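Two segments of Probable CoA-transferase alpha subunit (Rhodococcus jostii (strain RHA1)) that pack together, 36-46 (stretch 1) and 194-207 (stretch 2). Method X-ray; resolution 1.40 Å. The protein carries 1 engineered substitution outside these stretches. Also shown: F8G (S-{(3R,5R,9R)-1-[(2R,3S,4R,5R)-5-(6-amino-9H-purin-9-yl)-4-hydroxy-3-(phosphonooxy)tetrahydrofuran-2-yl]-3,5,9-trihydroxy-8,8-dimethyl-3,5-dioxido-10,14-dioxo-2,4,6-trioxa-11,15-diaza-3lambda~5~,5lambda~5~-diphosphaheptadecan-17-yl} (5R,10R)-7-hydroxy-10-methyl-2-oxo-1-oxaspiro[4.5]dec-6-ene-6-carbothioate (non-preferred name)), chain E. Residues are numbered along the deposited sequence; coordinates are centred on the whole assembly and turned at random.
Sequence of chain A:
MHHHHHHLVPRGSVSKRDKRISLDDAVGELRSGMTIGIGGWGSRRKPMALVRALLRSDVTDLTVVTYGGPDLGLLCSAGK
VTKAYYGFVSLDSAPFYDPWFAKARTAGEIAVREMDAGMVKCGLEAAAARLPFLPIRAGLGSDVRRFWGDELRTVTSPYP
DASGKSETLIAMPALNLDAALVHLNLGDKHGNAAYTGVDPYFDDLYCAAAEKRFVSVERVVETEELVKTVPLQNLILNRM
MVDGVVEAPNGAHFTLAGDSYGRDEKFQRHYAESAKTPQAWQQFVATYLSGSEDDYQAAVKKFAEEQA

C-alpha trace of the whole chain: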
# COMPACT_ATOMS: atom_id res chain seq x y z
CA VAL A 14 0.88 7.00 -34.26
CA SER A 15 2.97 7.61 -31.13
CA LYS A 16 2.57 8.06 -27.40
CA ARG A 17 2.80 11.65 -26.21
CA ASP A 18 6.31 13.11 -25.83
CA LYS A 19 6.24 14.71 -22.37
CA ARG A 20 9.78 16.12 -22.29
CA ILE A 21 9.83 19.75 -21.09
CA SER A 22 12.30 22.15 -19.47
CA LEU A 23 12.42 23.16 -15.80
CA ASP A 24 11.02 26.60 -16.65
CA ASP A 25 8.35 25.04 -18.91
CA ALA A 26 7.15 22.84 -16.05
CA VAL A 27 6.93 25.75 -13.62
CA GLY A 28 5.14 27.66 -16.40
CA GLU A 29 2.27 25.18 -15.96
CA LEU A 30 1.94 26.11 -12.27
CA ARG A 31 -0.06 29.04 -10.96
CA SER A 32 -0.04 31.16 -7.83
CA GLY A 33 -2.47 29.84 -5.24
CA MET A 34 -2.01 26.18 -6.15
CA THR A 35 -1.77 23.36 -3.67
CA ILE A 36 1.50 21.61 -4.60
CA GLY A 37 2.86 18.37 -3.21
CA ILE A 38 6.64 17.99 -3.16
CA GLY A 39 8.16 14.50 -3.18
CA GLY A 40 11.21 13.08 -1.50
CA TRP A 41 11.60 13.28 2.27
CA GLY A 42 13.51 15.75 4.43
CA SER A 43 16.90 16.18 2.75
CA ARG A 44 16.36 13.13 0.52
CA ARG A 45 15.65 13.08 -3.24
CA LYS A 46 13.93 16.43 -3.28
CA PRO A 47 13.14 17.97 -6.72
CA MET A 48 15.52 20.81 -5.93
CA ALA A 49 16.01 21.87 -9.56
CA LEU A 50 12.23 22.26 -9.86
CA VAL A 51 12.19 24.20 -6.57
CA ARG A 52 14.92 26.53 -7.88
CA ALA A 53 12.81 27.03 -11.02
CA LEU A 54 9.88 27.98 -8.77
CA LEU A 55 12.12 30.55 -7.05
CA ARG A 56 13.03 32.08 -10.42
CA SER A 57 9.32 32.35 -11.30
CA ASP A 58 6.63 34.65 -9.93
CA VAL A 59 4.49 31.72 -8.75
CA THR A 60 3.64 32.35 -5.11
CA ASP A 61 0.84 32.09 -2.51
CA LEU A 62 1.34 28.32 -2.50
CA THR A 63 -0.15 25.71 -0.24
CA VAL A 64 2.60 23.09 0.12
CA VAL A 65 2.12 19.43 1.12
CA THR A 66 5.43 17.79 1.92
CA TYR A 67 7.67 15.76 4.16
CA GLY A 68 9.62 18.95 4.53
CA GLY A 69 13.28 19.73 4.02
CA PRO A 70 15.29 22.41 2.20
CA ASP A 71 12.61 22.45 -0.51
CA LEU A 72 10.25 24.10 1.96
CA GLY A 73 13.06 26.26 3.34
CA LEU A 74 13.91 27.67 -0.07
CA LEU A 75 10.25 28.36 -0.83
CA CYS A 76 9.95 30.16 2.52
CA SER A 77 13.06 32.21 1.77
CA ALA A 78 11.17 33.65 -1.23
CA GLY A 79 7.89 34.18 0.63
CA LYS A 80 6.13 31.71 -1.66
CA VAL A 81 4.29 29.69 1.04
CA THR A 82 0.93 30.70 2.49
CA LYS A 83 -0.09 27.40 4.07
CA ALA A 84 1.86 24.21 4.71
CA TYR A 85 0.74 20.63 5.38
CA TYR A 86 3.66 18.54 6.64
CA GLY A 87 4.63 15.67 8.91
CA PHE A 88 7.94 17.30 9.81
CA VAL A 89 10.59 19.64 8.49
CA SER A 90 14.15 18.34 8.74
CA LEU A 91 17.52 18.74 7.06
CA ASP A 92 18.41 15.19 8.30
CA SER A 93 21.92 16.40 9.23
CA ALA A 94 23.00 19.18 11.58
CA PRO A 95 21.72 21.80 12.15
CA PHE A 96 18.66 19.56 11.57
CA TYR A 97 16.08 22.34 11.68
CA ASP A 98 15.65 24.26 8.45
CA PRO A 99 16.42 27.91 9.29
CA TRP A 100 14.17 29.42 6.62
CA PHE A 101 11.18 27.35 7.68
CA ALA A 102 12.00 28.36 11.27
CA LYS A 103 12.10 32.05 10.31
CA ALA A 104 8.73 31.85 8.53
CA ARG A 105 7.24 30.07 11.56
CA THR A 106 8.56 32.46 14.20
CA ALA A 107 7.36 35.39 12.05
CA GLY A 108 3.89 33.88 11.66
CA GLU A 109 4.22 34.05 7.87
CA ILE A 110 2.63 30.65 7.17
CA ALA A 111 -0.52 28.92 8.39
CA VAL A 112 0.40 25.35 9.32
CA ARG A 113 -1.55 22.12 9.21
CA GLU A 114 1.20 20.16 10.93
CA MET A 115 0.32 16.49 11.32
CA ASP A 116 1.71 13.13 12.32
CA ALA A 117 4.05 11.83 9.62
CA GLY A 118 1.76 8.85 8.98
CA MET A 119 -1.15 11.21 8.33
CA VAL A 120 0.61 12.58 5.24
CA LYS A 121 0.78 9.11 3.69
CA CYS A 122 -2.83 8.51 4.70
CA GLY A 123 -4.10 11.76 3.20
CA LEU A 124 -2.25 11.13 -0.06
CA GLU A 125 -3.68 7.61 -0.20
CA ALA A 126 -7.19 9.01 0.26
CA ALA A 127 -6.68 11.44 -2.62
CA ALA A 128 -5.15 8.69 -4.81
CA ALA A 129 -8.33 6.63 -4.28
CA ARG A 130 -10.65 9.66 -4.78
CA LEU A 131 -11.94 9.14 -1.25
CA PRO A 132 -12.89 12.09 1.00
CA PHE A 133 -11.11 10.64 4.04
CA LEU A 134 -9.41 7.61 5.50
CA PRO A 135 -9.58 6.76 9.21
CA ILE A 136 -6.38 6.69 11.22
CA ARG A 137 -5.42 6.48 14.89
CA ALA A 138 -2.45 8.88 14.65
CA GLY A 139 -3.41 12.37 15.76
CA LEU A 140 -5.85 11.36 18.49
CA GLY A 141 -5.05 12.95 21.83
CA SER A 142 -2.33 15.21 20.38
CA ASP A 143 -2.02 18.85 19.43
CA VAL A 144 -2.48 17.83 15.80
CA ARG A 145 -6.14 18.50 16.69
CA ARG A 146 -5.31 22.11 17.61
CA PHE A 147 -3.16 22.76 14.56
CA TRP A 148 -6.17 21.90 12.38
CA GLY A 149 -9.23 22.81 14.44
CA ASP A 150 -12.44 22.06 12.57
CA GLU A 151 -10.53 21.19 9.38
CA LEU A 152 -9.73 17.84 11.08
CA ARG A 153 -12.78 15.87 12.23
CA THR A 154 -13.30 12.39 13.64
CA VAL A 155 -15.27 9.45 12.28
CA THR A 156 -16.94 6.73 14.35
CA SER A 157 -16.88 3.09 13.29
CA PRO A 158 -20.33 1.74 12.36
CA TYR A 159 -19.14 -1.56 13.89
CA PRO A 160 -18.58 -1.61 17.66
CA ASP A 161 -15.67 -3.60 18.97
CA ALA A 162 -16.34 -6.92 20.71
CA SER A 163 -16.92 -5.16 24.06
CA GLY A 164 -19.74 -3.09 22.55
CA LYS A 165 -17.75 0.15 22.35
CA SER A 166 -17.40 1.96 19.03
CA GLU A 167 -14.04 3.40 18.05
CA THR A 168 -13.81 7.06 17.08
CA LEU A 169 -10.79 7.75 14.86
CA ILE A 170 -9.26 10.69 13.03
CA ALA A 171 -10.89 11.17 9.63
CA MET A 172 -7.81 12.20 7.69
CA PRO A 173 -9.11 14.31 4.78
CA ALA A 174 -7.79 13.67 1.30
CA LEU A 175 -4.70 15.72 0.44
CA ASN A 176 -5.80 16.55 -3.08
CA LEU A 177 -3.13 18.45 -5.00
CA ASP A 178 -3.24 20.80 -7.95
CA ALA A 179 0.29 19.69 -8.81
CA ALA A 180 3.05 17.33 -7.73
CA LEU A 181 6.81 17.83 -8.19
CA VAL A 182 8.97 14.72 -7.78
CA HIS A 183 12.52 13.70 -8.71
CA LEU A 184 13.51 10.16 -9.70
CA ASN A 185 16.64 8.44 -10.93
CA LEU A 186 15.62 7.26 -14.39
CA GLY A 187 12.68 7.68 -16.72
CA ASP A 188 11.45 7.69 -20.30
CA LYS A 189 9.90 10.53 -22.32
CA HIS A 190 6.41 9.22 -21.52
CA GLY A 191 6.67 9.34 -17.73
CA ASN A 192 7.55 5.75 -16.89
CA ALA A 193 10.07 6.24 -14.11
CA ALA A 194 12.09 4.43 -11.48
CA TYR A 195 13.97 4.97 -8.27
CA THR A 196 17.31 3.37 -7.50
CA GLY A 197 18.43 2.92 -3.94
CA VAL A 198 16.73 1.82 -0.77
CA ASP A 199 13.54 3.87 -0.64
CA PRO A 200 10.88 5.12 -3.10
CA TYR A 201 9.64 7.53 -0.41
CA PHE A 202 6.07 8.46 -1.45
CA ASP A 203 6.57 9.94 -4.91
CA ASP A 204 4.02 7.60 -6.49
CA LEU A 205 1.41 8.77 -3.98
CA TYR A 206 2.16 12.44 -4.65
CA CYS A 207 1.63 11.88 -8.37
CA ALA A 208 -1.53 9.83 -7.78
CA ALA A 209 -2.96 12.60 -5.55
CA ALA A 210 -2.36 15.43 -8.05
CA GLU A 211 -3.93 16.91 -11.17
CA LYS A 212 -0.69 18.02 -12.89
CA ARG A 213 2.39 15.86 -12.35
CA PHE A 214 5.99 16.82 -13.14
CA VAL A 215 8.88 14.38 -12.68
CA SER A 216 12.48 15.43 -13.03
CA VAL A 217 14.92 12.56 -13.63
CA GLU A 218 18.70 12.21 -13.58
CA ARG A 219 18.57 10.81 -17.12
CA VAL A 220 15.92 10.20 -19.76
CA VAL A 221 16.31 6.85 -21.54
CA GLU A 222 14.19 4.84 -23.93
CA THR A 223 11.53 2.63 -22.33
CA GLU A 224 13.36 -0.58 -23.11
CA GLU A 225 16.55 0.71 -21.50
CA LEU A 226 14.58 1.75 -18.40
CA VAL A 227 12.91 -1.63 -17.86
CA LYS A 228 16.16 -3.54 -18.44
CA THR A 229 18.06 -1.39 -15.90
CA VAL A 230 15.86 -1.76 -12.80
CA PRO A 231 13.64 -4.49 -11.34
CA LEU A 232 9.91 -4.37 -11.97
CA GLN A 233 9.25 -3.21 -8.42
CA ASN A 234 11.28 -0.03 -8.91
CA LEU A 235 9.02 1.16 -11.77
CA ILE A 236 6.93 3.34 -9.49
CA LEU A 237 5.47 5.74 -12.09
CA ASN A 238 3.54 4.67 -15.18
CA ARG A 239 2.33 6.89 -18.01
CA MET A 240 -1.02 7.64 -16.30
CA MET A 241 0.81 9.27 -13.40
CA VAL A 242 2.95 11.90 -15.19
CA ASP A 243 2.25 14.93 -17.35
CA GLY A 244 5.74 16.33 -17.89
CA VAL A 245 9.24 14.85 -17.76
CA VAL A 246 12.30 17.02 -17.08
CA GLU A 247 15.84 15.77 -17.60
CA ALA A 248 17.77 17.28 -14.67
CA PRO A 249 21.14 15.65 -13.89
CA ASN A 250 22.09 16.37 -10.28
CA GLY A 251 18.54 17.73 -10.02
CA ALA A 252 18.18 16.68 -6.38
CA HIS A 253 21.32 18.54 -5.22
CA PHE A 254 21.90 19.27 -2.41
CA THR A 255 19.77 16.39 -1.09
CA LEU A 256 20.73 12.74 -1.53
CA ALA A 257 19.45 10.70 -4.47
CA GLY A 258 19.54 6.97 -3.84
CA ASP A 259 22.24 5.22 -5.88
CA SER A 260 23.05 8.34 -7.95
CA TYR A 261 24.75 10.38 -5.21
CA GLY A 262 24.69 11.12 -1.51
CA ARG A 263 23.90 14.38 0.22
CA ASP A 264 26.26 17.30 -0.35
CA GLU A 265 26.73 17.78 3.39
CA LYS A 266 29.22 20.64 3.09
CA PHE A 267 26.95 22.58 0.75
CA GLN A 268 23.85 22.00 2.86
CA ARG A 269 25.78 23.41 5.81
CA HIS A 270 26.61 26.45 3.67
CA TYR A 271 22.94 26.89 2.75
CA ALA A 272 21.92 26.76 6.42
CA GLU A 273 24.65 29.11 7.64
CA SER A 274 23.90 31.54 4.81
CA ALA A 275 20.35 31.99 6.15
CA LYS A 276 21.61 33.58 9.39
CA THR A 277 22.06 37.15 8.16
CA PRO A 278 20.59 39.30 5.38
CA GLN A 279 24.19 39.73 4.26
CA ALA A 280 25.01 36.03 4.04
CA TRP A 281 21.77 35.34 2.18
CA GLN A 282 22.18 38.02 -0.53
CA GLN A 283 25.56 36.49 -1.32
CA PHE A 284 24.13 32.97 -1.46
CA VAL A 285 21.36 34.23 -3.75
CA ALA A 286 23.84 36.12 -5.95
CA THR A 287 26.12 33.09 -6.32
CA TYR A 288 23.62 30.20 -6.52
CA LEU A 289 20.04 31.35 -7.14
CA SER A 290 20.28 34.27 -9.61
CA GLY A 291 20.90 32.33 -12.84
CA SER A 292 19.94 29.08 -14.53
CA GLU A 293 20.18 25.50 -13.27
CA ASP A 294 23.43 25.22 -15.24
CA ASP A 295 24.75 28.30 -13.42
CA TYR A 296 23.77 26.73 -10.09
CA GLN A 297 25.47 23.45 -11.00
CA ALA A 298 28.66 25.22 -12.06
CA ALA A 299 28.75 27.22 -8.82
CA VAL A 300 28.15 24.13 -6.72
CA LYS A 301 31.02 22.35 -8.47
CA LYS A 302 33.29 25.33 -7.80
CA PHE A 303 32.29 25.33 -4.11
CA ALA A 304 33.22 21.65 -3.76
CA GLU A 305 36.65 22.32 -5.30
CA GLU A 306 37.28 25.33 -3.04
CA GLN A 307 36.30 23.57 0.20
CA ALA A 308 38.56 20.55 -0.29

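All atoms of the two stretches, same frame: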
# COMPACT_ATOMS: atom_id res chain seq x y z
N ILE A 36 0.45 22.39 -3.94
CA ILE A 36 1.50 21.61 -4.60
C ILE A 36 2.10 20.64 -3.60
O ILE A 36 2.49 21.03 -2.50
CB ILE A 36 2.59 22.53 -5.19
CG1 ILE A 36 1.96 23.51 -6.18
CG2 ILE A 36 3.69 21.70 -5.86
CD1 ILE A 36 2.96 24.39 -6.90
N GLY A 37 2.17 19.37 -4.00
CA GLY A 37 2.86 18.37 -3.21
C GLY A 37 4.28 18.24 -3.73
O GLY A 37 4.52 18.25 -4.93
N ILE A 38 5.23 18.13 -2.80
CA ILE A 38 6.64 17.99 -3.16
C ILE A 38 7.14 16.66 -2.62
O ILE A 38 7.00 16.38 -1.42
CB ILE A 38 7.49 19.17 -2.65
CG1 ILE A 38 6.90 20.48 -3.15
CG2 ILE A 38 8.92 18.99 -3.12
CD1 ILE A 38 7.64 21.70 -2.67
N GLY A 39 7.72 15.85 -3.50
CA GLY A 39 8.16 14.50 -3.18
C GLY A 39 9.43 14.46 -2.34
O GLY A 39 9.83 15.44 -1.71
N GLY A 40 10.06 13.29 -2.36
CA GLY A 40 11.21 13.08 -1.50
C GLY A 40 10.80 13.08 -0.03
O GLY A 40 9.65 12.86 0.34
N TRP A 41 11.79 13.38 0.83
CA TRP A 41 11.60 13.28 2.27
C TRP A 41 12.73 14.01 2.97
O TRP A 41 13.89 13.63 2.81
CB TRP A 41 11.63 11.80 2.66
CG TRP A 41 11.62 11.48 4.13
CD1 TRP A 41 12.67 11.63 5.02
CD2 TRP A 41 10.54 10.90 4.87
NE1 TRP A 41 12.28 11.19 6.27
CE2 TRP A 41 10.99 10.74 6.20
CE3 TRP A 41 9.23 10.52 4.55
CZ2 TRP A 41 10.18 10.20 7.20
CZ3 TRP A 41 8.43 9.99 5.54
CH2 TRP A 41 8.91 9.83 6.85
N GLY A 42 12.43 15.06 3.74
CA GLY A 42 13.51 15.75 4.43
C GLY A 42 14.56 16.21 3.43
O GLY A 42 14.24 16.84 2.41
N SER A 43 15.82 15.88 3.70
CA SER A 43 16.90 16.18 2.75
C SER A 43 17.25 14.96 1.89
O SER A 43 18.41 14.55 1.77
CB SER A 43 18.11 16.74 3.48
OG SER A 43 19.11 17.18 2.58
N ARG A 44 16.22 14.37 1.28
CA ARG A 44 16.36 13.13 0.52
C ARG A 44 15.54 13.21 -0.75
O ARG A 44 14.31 13.35 -0.70
CB ARG A 44 15.94 11.90 1.35
CG ARG A 44 16.54 11.87 2.75
CD ARG A 44 16.01 10.72 3.60
NE ARG A 44 16.26 10.96 5.02
CZ ARG A 44 16.59 10.03 5.90
NH1 ARG A 44 16.77 8.76 5.54
NH2 ARG A 44 16.78 10.38 7.17
N ARG A 45 16.23 13.11 -1.89
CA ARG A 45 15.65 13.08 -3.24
C ARG A 45 14.55 14.12 -3.43
O ARG A 45 13.47 13.84 -3.95
CB ARG A 45 15.23 11.68 -3.67
CG ARG A 45 15.43 11.48 -5.18
CD ARG A 45 15.05 10.08 -5.67
NE ARG A 45 13.61 9.87 -5.49
CZ ARG A 45 13.04 8.91 -4.77
NH1 ARG A 45 13.77 7.95 -4.19
NH2 ARG A 45 11.71 8.90 -4.66
N LYS A 46 14.85 15.35 -3.01
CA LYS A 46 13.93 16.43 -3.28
C LYS A 46 14.11 16.92 -4.71
O LYS A 46 15.22 16.90 -5.24
CB LYS A 46 14.23 17.58 -2.32
CG LYS A 46 13.73 17.30 -0.92
CD LYS A 46 12.22 17.37 -0.87
CE LYS A 46 11.68 17.04 0.49
NZ LYS A 46 10.21 17.20 0.46
N ALA A 194 11.61 5.34 -12.51
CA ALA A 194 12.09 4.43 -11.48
C ALA A 194 12.96 5.16 -10.47
O ALA A 194 13.63 6.15 -10.78
CB ALA A 194 12.91 3.28 -12.08
N TYR A 195 12.96 4.64 -9.25
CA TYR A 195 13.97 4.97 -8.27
C TYR A 195 15.02 3.87 -8.21
O TYR A 195 14.75 2.70 -8.51
CB TYR A 195 13.35 5.18 -6.88
CG TYR A 195 12.93 3.91 -6.16
CD1 TYR A 195 11.73 3.28 -6.47
CD2 TYR A 195 13.74 3.34 -5.17
CE1 TYR A 195 11.33 2.11 -5.80
CE2 TYR A 195 13.36 2.18 -4.51
CZ TYR A 195 12.15 1.57 -4.83
OH TYR A 195 11.77 0.43 -4.15
N THR A 196 16.22 4.27 -7.84
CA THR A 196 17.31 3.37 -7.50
C THR A 196 17.74 3.73 -6.09
O THR A 196 17.73 4.90 -5.70
CB THR A 196 18.48 3.52 -8.48
OG1 THR A 196 18.98 4.87 -8.41
CG2 THR A 196 18.05 3.23 -9.90
N GLY A 197 18.11 2.73 -5.33
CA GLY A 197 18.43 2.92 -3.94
C GLY A 197 17.39 2.26 -3.05
O GLY A 197 16.57 1.45 -3.50
N VAL A 198 17.44 2.61 -1.77
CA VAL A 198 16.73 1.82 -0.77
C VAL A 198 15.30 2.26 -0.50
O VAL A 198 14.58 1.57 0.23
CB VAL A 198 17.51 1.72 0.56
CG1 VAL A 198 18.86 1.02 0.36
CG2 VAL A 198 17.67 3.12 1.19
N ASP A 199 14.85 3.39 -1.05
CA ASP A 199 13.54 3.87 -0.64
C ASP A 199 12.86 4.66 -1.76
O ASP A 199 13.42 5.66 -2.24
CB ASP A 199 13.66 4.74 0.62
CG ASP A 199 12.37 4.84 1.41
OD1 ASP A 199 11.28 4.83 0.81
OD2 ASP A 199 12.44 4.94 2.65
N PRO A 200 11.65 4.28 -2.16
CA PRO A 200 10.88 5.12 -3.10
C PRO A 200 10.33 6.38 -2.47
O PRO A 200 9.84 7.26 -3.20
CB PRO A 200 9.73 4.21 -3.52
CG PRO A 200 9.49 3.36 -2.30
CD PRO A 200 10.88 3.10 -1.73
N TYR A 201 10.39 6.51 -1.15
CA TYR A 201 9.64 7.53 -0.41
C TYR A 201 8.17 7.39 -0.79
O TYR A 201 7.63 6.28 -0.70
CB TYR A 201 10.27 8.93 -0.54
CG TYR A 201 11.73 8.89 -0.20
CD1 TYR A 201 12.15 8.43 1.05
CD2 TYR A 201 12.71 9.22 -1.14
CE1 TYR A 201 13.50 8.33 1.37
CE2 TYR A 201 14.06 9.13 -0.83
CZ TYR A 201 14.45 8.68 0.41
OH TYR A 201 15.80 8.57 0.68
N PHE A 202 7.50 8.47 -1.21
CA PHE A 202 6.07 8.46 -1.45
C PHE A 202 5.75 9.14 -2.78
O PHE A 202 4.64 9.62 -2.98
CB PHE A 202 5.34 9.13 -0.29
CG PHE A 202 5.64 8.50 1.03
CD1 PHE A 202 6.81 8.80 1.71
CD2 PHE A 202 4.79 7.55 1.56
CE1 PHE A 202 7.12 8.15 2.91
CE2 PHE A 202 5.09 6.92 2.76
CZ PHE A 202 6.25 7.22 3.43
N ASP A 203 6.72 9.13 -3.70
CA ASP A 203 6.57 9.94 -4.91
C ASP A 203 5.43 9.44 -5.79
O ASP A 203 4.78 10.24 -6.48
CB ASP A 203 7.87 9.99 -5.70
CG ASP A 203 8.94 10.83 -5.03
OD1 ASP A 203 8.66 11.40 -3.95
OD2 ASP A 203 10.06 10.93 -5.58
N ASP A 204 5.18 8.13 -5.78
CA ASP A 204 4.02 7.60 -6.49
C ASP A 204 2.72 8.16 -5.92
O ASP A 204 1.81 8.51 -6.67
CB ASP A 204 4.03 6.07 -6.45
CG ASP A 204 4.10 5.52 -5.03
OD1 ASP A 204 4.83 6.09 -4.20
OD2 ASP A 204 3.44 4.50 -4.74
N LEU A 205 2.62 8.24 -4.59
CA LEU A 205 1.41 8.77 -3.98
C LEU A 205 1.21 10.25 -4.29
O LEU A 205 0.08 10.69 -4.54
CB LEU A 205 1.45 8.56 -2.46
CG LEU A 205 1.49 7.12 -1.96
CD1 LEU A 205 1.51 7.07 -0.44
CD2 LEU A 205 0.29 6.37 -2.50
N TYR A 206 2.29 11.03 -4.29
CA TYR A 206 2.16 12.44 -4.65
C TYR A 206 1.61 12.58 -6.06
O TYR A 206 0.70 13.38 -6.32
CB TYR A 206 3.50 13.16 -4.51
CG TYR A 206 3.85 13.58 -3.09
CD1 TYR A 206 3.19 14.65 -2.50
CD2 TYR A 206 4.81 12.90 -2.35
CE1 TYR A 206 3.50 15.05 -1.20
CE2 TYR A 206 5.12 13.29 -1.06
CZ TYR A 206 4.46 14.36 -0.49
OH TYR A 206 4.75 14.75 0.78
N CYS A 207 2.14 11.80 -7.00
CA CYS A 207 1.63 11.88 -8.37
C CYS A 207 0.17 11.44 -8.43
O CYS A 207 -0.65 12.08 -9.09
CB CYS A 207 2.49 11.03 -9.31
SG CYS A 207 4.10 11.77 -9.63
C4 F8G E . 13.57 28.32 23.92
C5 F8G E . 12.35 28.11 24.71
C6 F8G E . 11.19 29.00 24.44
C8 F8G E . 13.88 26.67 25.31
N1 F8G E . 11.29 29.96 23.49
N3 F8G E . 13.63 29.29 22.98
C1' F8G E . 15.81 27.28 23.78
C2 F8G E . 12.50 30.19 22.69
C2' F8G E . 16.90 26.95 24.78
C3' F8G E . 17.88 26.21 23.90
C4' F8G E . 16.99 25.41 22.99
C5' F8G E . 16.69 24.06 23.61
CAA F8G E . 7.94 6.49 13.13
CAB F8G E . 8.86 7.37 13.94
CAC F8G E . 9.45 8.47 13.44
CAD F8G E . 9.54 8.70 11.94
CAE F8G E . 8.96 7.52 11.16
CAF F8G E . 7.64 7.08 11.76
CAG F8G E . 9.98 9.51 14.35
CAI F8G E . 8.75 7.84 9.69
CAK F8G E . 10.95 9.04 11.40
CAL F8G E . 10.95 10.48 10.87
CAM F8G E . 9.53 10.92 11.13
CAQ F8G E . 10.66 10.92 16.57
CAR F8G E . 12.17 10.85 16.51
CAT F8G E . 13.14 12.42 18.08
CAU F8G E . 13.96 13.69 18.21
CAV F8G E . 13.86 14.35 19.58
CAX F8G E . 15.97 15.38 20.11
CAY F8G E . 16.80 16.63 20.24
CAZ F8G E . 16.98 17.06 21.70
CBA F8G E . 17.65 18.42 21.74
CBM F8G E . 15.61 17.17 22.36
CBN F8G E . 17.85 16.08 22.48
N6 F8G E . 10.04 28.85 25.14
N7 F8G E . 12.61 27.08 25.54
N9 F8G E . 14.45 27.41 24.35
NAS F8G E . 12.78 12.12 16.83
NAW F8G E . 14.73 15.52 19.65
O2' F8G E . 17.48 28.13 25.34
O3' F8G E . 18.56 27.12 23.05
O4' F8G E . 15.78 26.17 22.88
O5' F8G E . 17.90 23.31 23.67
OAH F8G E . 9.05 7.01 15.08
OAJ F8G E . 10.45 10.53 13.87
OAN F8G E . 9.04 12.01 10.95
OAO F8G E . 8.73 9.84 11.66
OBB F8G E . 16.83 19.29 20.96
OBD F8G E . 16.95 21.64 22.04
OBJ F8G E . 12.82 11.72 19.04
OBK F8G E . 16.42 14.28 20.39
OBL F8G E . 18.09 16.43 19.64
OBO F8G E . 16.39 21.38 19.65
OBP F8G E . 18.75 20.87 20.31
OBQ F8G E . 19.13 21.09 23.31
OBR F8G E . 16.95 21.15 24.53
OCI F8G E . 20.59 28.43 22.30
OCJ F8G E . 19.98 28.32 24.70
OCK F8G E . 20.89 26.31 23.55
PBC F8G E . 17.30 20.81 20.71
PBE F8G E . 17.77 21.74 23.41
PCH F8G E . 20.05 27.56 23.41
SAP F8G E . 9.97 9.39 16.02
O HOH W 1 7.59 14.75 0.65
O HOH W 2 7.89 11.24 -1.28
O HOH W 3 16.52 7.36 2.94
O HOH W 4 10.98 13.51 -5.29
O HOH W 5 16.33 7.15 -5.19

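Stretch 1 leaves a strand at 36-38 and continues as a glycine-rich loop. Stretch 2 is mostly loop and ends in the first turn of a helix that begins at D203. The backbones come close where glycines face the helix start: the CA atoms of G39 and D203 are 5.1 Å apart, and those of G37 and Y206 6.1 Å.

I36 points away and makes no contact. G37 lies against the ring of Y206, with G37 CA 3.8 Å from Y206 CD1. A CB on G37 would sit 2.7 Å from Y206 CD1, so the absence of a side chain lets the ring in. I38 turns its side chain away, but its carbonyl lies over one face of the Y206 ring, with I38 O 3.4 Å from Y206 CZ. Water 1 ties this region together. It donates to I38 O and G40 O and accepts from Y206 OH.

G39 packs against the carboxylate of D203, its CA 3.2 Å from D203 OD1. A CB on G39 would clash with D203 OD1, at 2.4 Å. G40 N donates a hydrogen bond to D203 OD1 at 2.8 Å, nearly straight at 162°. The positive phi of G40 favours glycine, and a CB would also clash with R44 O in its own loop. Water 2 adds a second link, donating to G40 O and D203 OD1 and accepting from F202 N.

W41 points toward stretch 2 and meets two aromatic residues. Its CB lies 3.8 Å from Y201 CD1 and makes an off-centre CH-pi contact with that ring. The indole and Y201 planes are near parallel but slid apart, so they barely overlap. W41 CZ3 reaches F202 CE1 at 3.5 Å, the rings meeting rim to rim. The ligand meets the edge of the indole, with W41 CH2 3.5 Å from F8G CAI.

G42 and S43 make no contact. R44 starts toward stretch 2, its CB 3.4 Å from Y201 OH, then leads away. Water 3 joins R44 NH1 to Y201 OH.

R45 is the polar centre of the contact. Its NH2 forms a salt bridge with D203 OD2 at 2.8 Å and donates to P200 O at 2.9 Å. Its NH1 donates to D199 O at 3.0 Å. All three acceptors lie near the guanidinium plane, where its N-H bonds point. The faces are covered by Y195 CB on one side and Y201 CD2 on the other. D203 thus serves both G40 and R45, using a different oxygen for each.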